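Local coordinates for DUF115 domain-containing protein (Magnetospirillum magneticum AMB-1, PDB 5MU5), which is a Maf glycosyltransferase involved in flagella formation, where it probably transfers sugar to flagellin, at residues 170-173 and 178-181; 146-151 and 196-201. All blocks are in the same frame, centred on the assembly; numbering follows the deposited sequence.

Contact 1: residues 170-173 and 178-181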
loop_
_atom_site.group_PDB
_atom_site.type_symbol
_atom_site.label_atom_id
_atom_site.label_comp_id
_atom_site.label_asym_id
_atom_site.label_seq_id
_atom_site.Cartn_x
_atom_site.Cartn_y
_atom_site.Cartn_z
ATOM N N LEU A 170 -6.845 11.910 -25.521
ATOM C CA LEU A 170 -7.952 11.065 -25.084
ATOM C C LEU A 170 -7.910 9.679 -25.705
ATOM O O LEU A 170 -8.306 8.705 -25.076
ATOM C CB LEU A 170 -9.276 11.747 -25.398
ATOM C CG LEU A 170 -9.537 12.939 -24.492
ATOM C CD1 LEU A 170 -10.486 13.922 -25.148
ATOM C CD2 LEU A 170 -10.063 12.449 -23.150
ATOM N N GLU A 171 -7.425 9.607 -26.941
ATOM C CA GLU A 171 -7.285 8.346 -27.658
ATOM C C GLU A 171 -6.444 7.316 -26.888
ATOM O O GLU A 171 -6.645 6.130 -27.058
ATOM C CB GLU A 171 -6.666 8.598 -29.043
ATOM C CG GLU A 171 -6.937 7.506 -30.056
ATOM C CD GLU A 171 -8.425 7.278 -30.259
ATOM O OE1 GLU A 171 -9.183 8.265 -30.411
ATOM O OE2 GLU A 171 -8.836 6.108 -30.253
ATOM N N THR A 172 -5.510 7.775 -26.044
ATOM C CA THR A 172 -4.681 6.872 -25.204
ATOM C C THR A 172 -5.473 6.126 -24.133
ATOM O O THR A 172 -4.981 5.139 -23.576
ATOM C CB THR A 172 -3.535 7.630 -24.501
ATOM O OG1 THR A 172 -4.058 8.664 -23.653
ATOM C CG2 THR A 172 -2.586 8.268 -25.527
ATOM N N ARG A 173 -6.682 6.596 -23.828
ATOM C CA ARG A 173 -7.571 5.920 -22.883
ATOM C C ARG A 173 -8.339 4.775 -23.487
ATOM O O ARG A 173 -8.957 4.018 -22.748
ATOM C CB ARG A 173 -8.611 6.893 -22.330
ATOM C CG ARG A 173 -8.012 7.941 -21.429
ATOM C CD ARG A 173 -9.043 8.970 -21.079
ATOM N NE ARG A 173 -10.171 8.370 -20.386
ATOM C CZ ARG A 173 -10.257 8.211 -19.076
ATOM N NH1 ARG A 173 -9.275 8.593 -18.277
ATOM N NH2 ARG A 173 -11.339 7.671 -18.561
ATOM N N LEU A 178 -6.662 4.388 -17.623
ATOM C CA LEU A 178 -5.752 4.848 -16.590
ATOM C C LEU A 178 -4.514 5.551 -17.127
ATOM O O LEU A 178 -3.726 6.049 -16.347
ATOM C CB LEU A 178 -5.343 3.671 -15.686
ATOM C CG LEU A 178 -6.570 3.006 -15.038
ATOM C CD1 LEU A 178 -6.284 1.619 -14.450
ATOM C CD2 LEU A 178 -7.177 3.961 -14.012
ATOM N N ARG A 179 -4.324 5.601 -18.436
ATOM C CA ARG A 179 -3.181 6.343 -19.011
ATOM C C ARG A 179 -3.362 7.870 -19.100
ATOM O O ARG A 179 -2.379 8.586 -19.305
ATOM C CB ARG A 179 -2.822 5.794 -20.383
ATOM C CG ARG A 179 -2.208 4.410 -20.316
ATOM C CD ARG A 179 -1.910 3.902 -21.708
ATOM N NE ARG A 179 -1.147 4.915 -22.398
ATOM C CZ ARG A 179 -0.802 4.873 -23.667
ATOM N NH1 ARG A 179 -1.117 3.852 -24.427
ATOM N NH2 ARG A 179 -0.121 5.879 -24.168
ATOM N N LEU A 180 -4.595 8.367 -18.980
ATOM C CA LEU A 180 -4.843 9.804 -18.961
ATOM C C LEU A 180 -5.797 10.099 -17.837
ATOM O O LEU A 180 -6.892 9.552 -17.791
ATOM C CB LEU A 180 -5.465 10.298 -20.249
ATOM C CG LEU A 180 -5.790 11.791 -20.298
ATOM C CD1 LEU A 180 -4.541 12.623 -20.406
ATOM C CD2 LEU A 180 -6.693 12.079 -21.494
ATOM N N ASN A 181 -5.375 10.970 -16.940
ATOM C CA ASN A 181 -6.173 11.368 -15.794
ATOM C C ASN A 181 -6.255 12.878 -15.768
ATOM O O ASN A 181 -5.251 13.552 -15.971
ATOM C CB ASN A 181 -5.501 10.891 -14.509
ATOM C CG ASN A 181 -5.480 9.392 -14.399
ATOM O OD1 ASN A 181 -6.484 8.780 -14.073
ATOM N ND2 ASN A 181 -4.347 8.786 -14.698
HETATM O O HOH W 1 -1.768 9.012 -21.827
#
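The closest CA atoms across the segments are those of Arg173 and Arg179, 5.9 Å apart. Residues 170-173 lie at the C-terminal part of the helix that begins at 166, and Arg173 N still bonds to Leu170 O; residues 178-181 pass from a 3-10 turn at 178-179 into strand 180-183. Arg173 crosses Leu180 at about a right angle, its CG lying 3.7 Å from Leu180 CB. A bend at chi3 (60°) turns the guanidinium so that its edge meets the Leu180 carbonyl near the plane of the group. Arg173 NH1 lies 2.6 Å from Leu180 O, yet the N-H...O angle of 129° makes this a weak bond; Arg173 NE is bonded to the carbonyl of Leu22. The connection is the helix-to-strand half of a beta-alpha-beta crossover, which carries the chain from strand 146-150 through helices 154-160 and 166-171 to the neighbouring parallel strand. Leu170 CD2 meets Leu180 CD2 at 3.8 Å, next to Met23 and helix 9-22. Thr172 CB lies over one face of the Arg179 guanidinium, offset toward the rim, and Thr172 CG2 is 3.7 Å from Arg179 NH2. Arg179 NE is bonded to Ala145 O, which helps to fix the plane on which the threonine rests. Thr172 OG1, itself bonded to Leu169 O, accepts from a water at 2.9 Å that also lies against Arg179 O.

Contact 2: residues 146-151 and 196-201; sequences GIHIVE and RSAIRC
Of residues 146-151, only His148 touches 196-201, where it meets Ala198 and Ile199. Strand 146-150 is an inner one of a four-stranded parallel sheet, ordered 180-183, 146-150, 123-127, 211-214, so the contact is helix-on-sheet packing in an alpha/beta fold. The closest CA pair, His148 and Ala198, is 7.1 Å apart, and 126 Å² of surface is buried between the segments. The tight part is confined to three buried side chains. His148 CB points toward the helix, and with CG beside the backbone N (chi1 -45°) the ring is presented to two methyl groups that approach it obliquely. Ala198 CB lies 3.6 Å from His148 ND1, while Ile199 CD1 comes in on the other nitrogen. The isoleucine reaches this position from a CB that does not point at the strand: CG1 lies beside its backbone N, and the bend at chi2 (-64°) carries CD1 to the ring. Although the neighbours in the helix are apolar, both ring nitrogens are engaged elsewhere, ND1 with Asn181 and NE2 with His123; these two bonds would fix the rotation of the ring. The looser side is the outer part of the helix. Ser197, Arg200 and Cys201 make no contact with residues 146-151, and Arg200 and Cys201 are exposed; Arg196 instead forms a salt bridge through NH1 with Asp231 OD2. Back at the packed end, Ile199 CD1 is equally close to two atoms of the imidazole, 3.6 Å from both His148 NE2 and His148 CD2.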
loop_
_atom_site.group_PDB
_atom_site.type_symbol
_atom_site.label_atom_id
_atom_site.label_comp_id
_atom_site.label_asym_id
_atom_site.label_seq_id
_atom_site.Cartn_x
_atom_site.Cartn_y
_atom_site.Cartn_z
ATOM N N GLY A 146 1.787 7.766 -19.548
ATOM C CA GLY A 146 0.822 8.150 -18.517
ATOM C C GLY A 146 0.848 9.664 -18.378
ATOM O O GLY A 146 1.910 10.262 -18.203
ATOM N N ILE A 147 -0.319 10.294 -18.518
ATOM C CA ILE A 147 -0.418 11.749 -18.524
ATOM C C ILE A 147 -1.467 12.118 -17.506
ATOM O O ILE A 147 -2.617 11.671 -17.569
ATOM C CB ILE A 147 -0.814 12.276 -19.910
ATOM C CG1 ILE A 147 0.220 11.819 -20.949
ATOM C CG2 ILE A 147 -0.926 13.802 -19.886
ATOM C CD1 ILE A 147 -0.153 12.184 -22.372
ATOM N N HIS A 148 -1.051 12.947 -16.562
ATOM C CA HIS A 148 -1.863 13.290 -15.415
ATOM C C HIS A 148 -1.895 14.801 -15.290
ATOM O O HIS A 148 -0.875 15.467 -15.092
ATOM C CB HIS A 148 -1.250 12.644 -14.186
ATOM C CG HIS A 148 -0.849 11.227 -14.413
ATOM N ND1 HIS A 148 -1.770 10.211 -14.505
ATOM C CD2 HIS A 148 0.362 10.653 -14.599
ATOM C CE1 HIS A 148 -1.148 9.068 -14.724
ATOM N NE2 HIS A 148 0.147 9.315 -14.802
ATOM N N ILE A 149 -3.085 15.343 -15.401
ATOM C CA ILE A 149 -3.233 16.766 -15.419
ATOM C C ILE A 149 -4.092 17.161 -14.247
ATOM O O ILE A 149 -5.180 16.658 -14.065
ATOM C CB ILE A 149 -3.876 17.203 -16.737
ATOM C CG1 ILE A 149 -2.987 16.751 -17.904
ATOM C CG2 ILE A 149 -4.094 18.710 -16.739
ATOM C CD1 ILE A 149 -3.611 16.916 -19.275
ATOM N N VAL A 150 -3.570 18.072 -13.444
ATOM C CA VAL A 150 -4.298 18.591 -12.332
ATOM C C VAL A 150 -4.712 19.972 -12.756
ATOM O O VAL A 150 -3.874 20.751 -13.173
ATOM C CB VAL A 150 -3.400 18.689 -11.097
ATOM C CG1 VAL A 150 -4.158 19.297 -9.930
ATOM C CG2 VAL A 150 -2.862 17.318 -10.751
ATOM N N GLU A 151 -6.003 20.272 -12.691
ATOM C CA GLU A 151 -6.462 21.613 -13.034
ATOM C C GLU A 151 -7.556 21.987 -12.079
ATOM O O GLU A 151 -8.682 21.514 -12.223
ATOM C CB GLU A 151 -6.949 21.677 -14.465
ATOM C CG GLU A 151 -7.505 23.042 -14.851
ATOM C CD GLU A 151 -6.573 24.183 -14.478
ATOM O OE1 GLU A 151 -5.656 24.504 -15.260
ATOM O OE2 GLU A 151 -6.784 24.785 -13.412
ATOM N N ARG A 196 -1.474 10.518 -6.461
ATOM C CA ARG A 196 -0.920 9.248 -5.988
ATOM C C ARG A 196 -1.688 8.103 -6.596
ATOM O O ARG A 196 -1.111 7.171 -7.101
ATOM C CB ARG A 196 -0.943 9.144 -4.452
ATOM C CG ARG A 196 0.060 10.062 -3.767
ATOM C CD ARG A 196 0.345 9.660 -2.328
ATOM N NE ARG A 196 -0.798 9.839 -1.426
ATOM C CZ ARG A 196 -1.021 10.904 -0.656
ATOM N NH1 ARG A 196 -0.220 11.953 -0.683
ATOM N NH2 ARG A 196 -2.083 10.930 0.132
ATOM N N SER A 197 -3.000 8.211 -6.584
ATOM C CA SER A 197 -3.860 7.174 -7.129
ATOM C C SER A 197 -3.712 7.034 -8.658
ATOM O O SER A 197 -3.743 5.935 -9.216
ATOM C CB SER A 197 -5.298 7.491 -6.749
ATOM O OG SER A 197 -6.168 6.597 -7.393
ATOM N N ALA A 198 -3.546 8.154 -9.336
ATOM C CA ALA A 198 -3.364 8.131 -10.801
ATOM C C ALA A 198 -2.084 7.394 -11.186
ATOM O O ALA A 198 -2.096 6.586 -12.089
ATOM C CB ALA A 198 -3.325 9.546 -11.334
ATOM N N ILE A 199 -0.996 7.648 -10.453
ATOM C CA ILE A 199 0.276 6.970 -10.699
ATOM C C ILE A 199 0.202 5.507 -10.281
ATOM O O ILE A 199 0.686 4.605 -10.982
ATOM C CB ILE A 199 1.439 7.621 -9.927
ATOM C CG1 ILE A 199 1.645 9.071 -10.346
ATOM C CG2 ILE A 199 2.720 6.859 -10.173
ATOM C CD1 ILE A 199 2.062 9.249 -11.789
ATOM N N ARG A 200 -0.398 5.284 -9.126
ATOM C CA ARG A 200 -0.484 3.959 -8.550
ATOM C C ARG A 200 -1.270 2.993 -9.412
ATOM O O ARG A 200 -0.941 1.820 -9.478
ATOM C CB ARG A 200 -1.137 4.032 -7.167
ATOM C CG ARG A 200 -1.296 2.677 -6.486
ATOM C CD ARG A 200 -2.100 2.746 -5.197
ATOM N NE ARG A 200 -1.546 3.715 -4.255
ATOM C CZ ARG A 200 -2.133 4.852 -3.857
ATOM N NH1 ARG A 200 -3.352 5.213 -4.295
ATOM N NH2 ARG A 200 -1.496 5.634 -2.984
ATOM N N CYS A 201 -2.329 3.490 -10.045
ATOM C CA CYS A 201 -3.223 2.647 -10.845
ATOM C C CYS A 201 -2.790 2.450 -12.292
ATOM O O CYS A 201 -3.192 1.498 -12.945
ATOM C CB CYS A 201 -4.621 3.246 -10.846
ATOM S SG CYS A 201 -5.404 3.069 -9.241
#

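The centres of contacts 1 and 2 are 10 Å apart, and the two meet along neighbouring parallel strands of one sheet. Probable backbone hydrogen bonds join them: Arg179 O to Ile147 N at 2.8 Å and Asn181 O to Ile149 N at 2.9 Å. Asn181 ND2 is 3.0 Å from His148 ND1, and the Leu178 side chain packs with CD1 3.4 Å from the backbone Cys201 O. Helix 188-202 is the next element in the chain after strand 180-183, reached through a short connection. A 1,2-ethanediol molecule, probably from the crystallisation liquor, lies about 4 Å from the Arg173 side chain of contact 1.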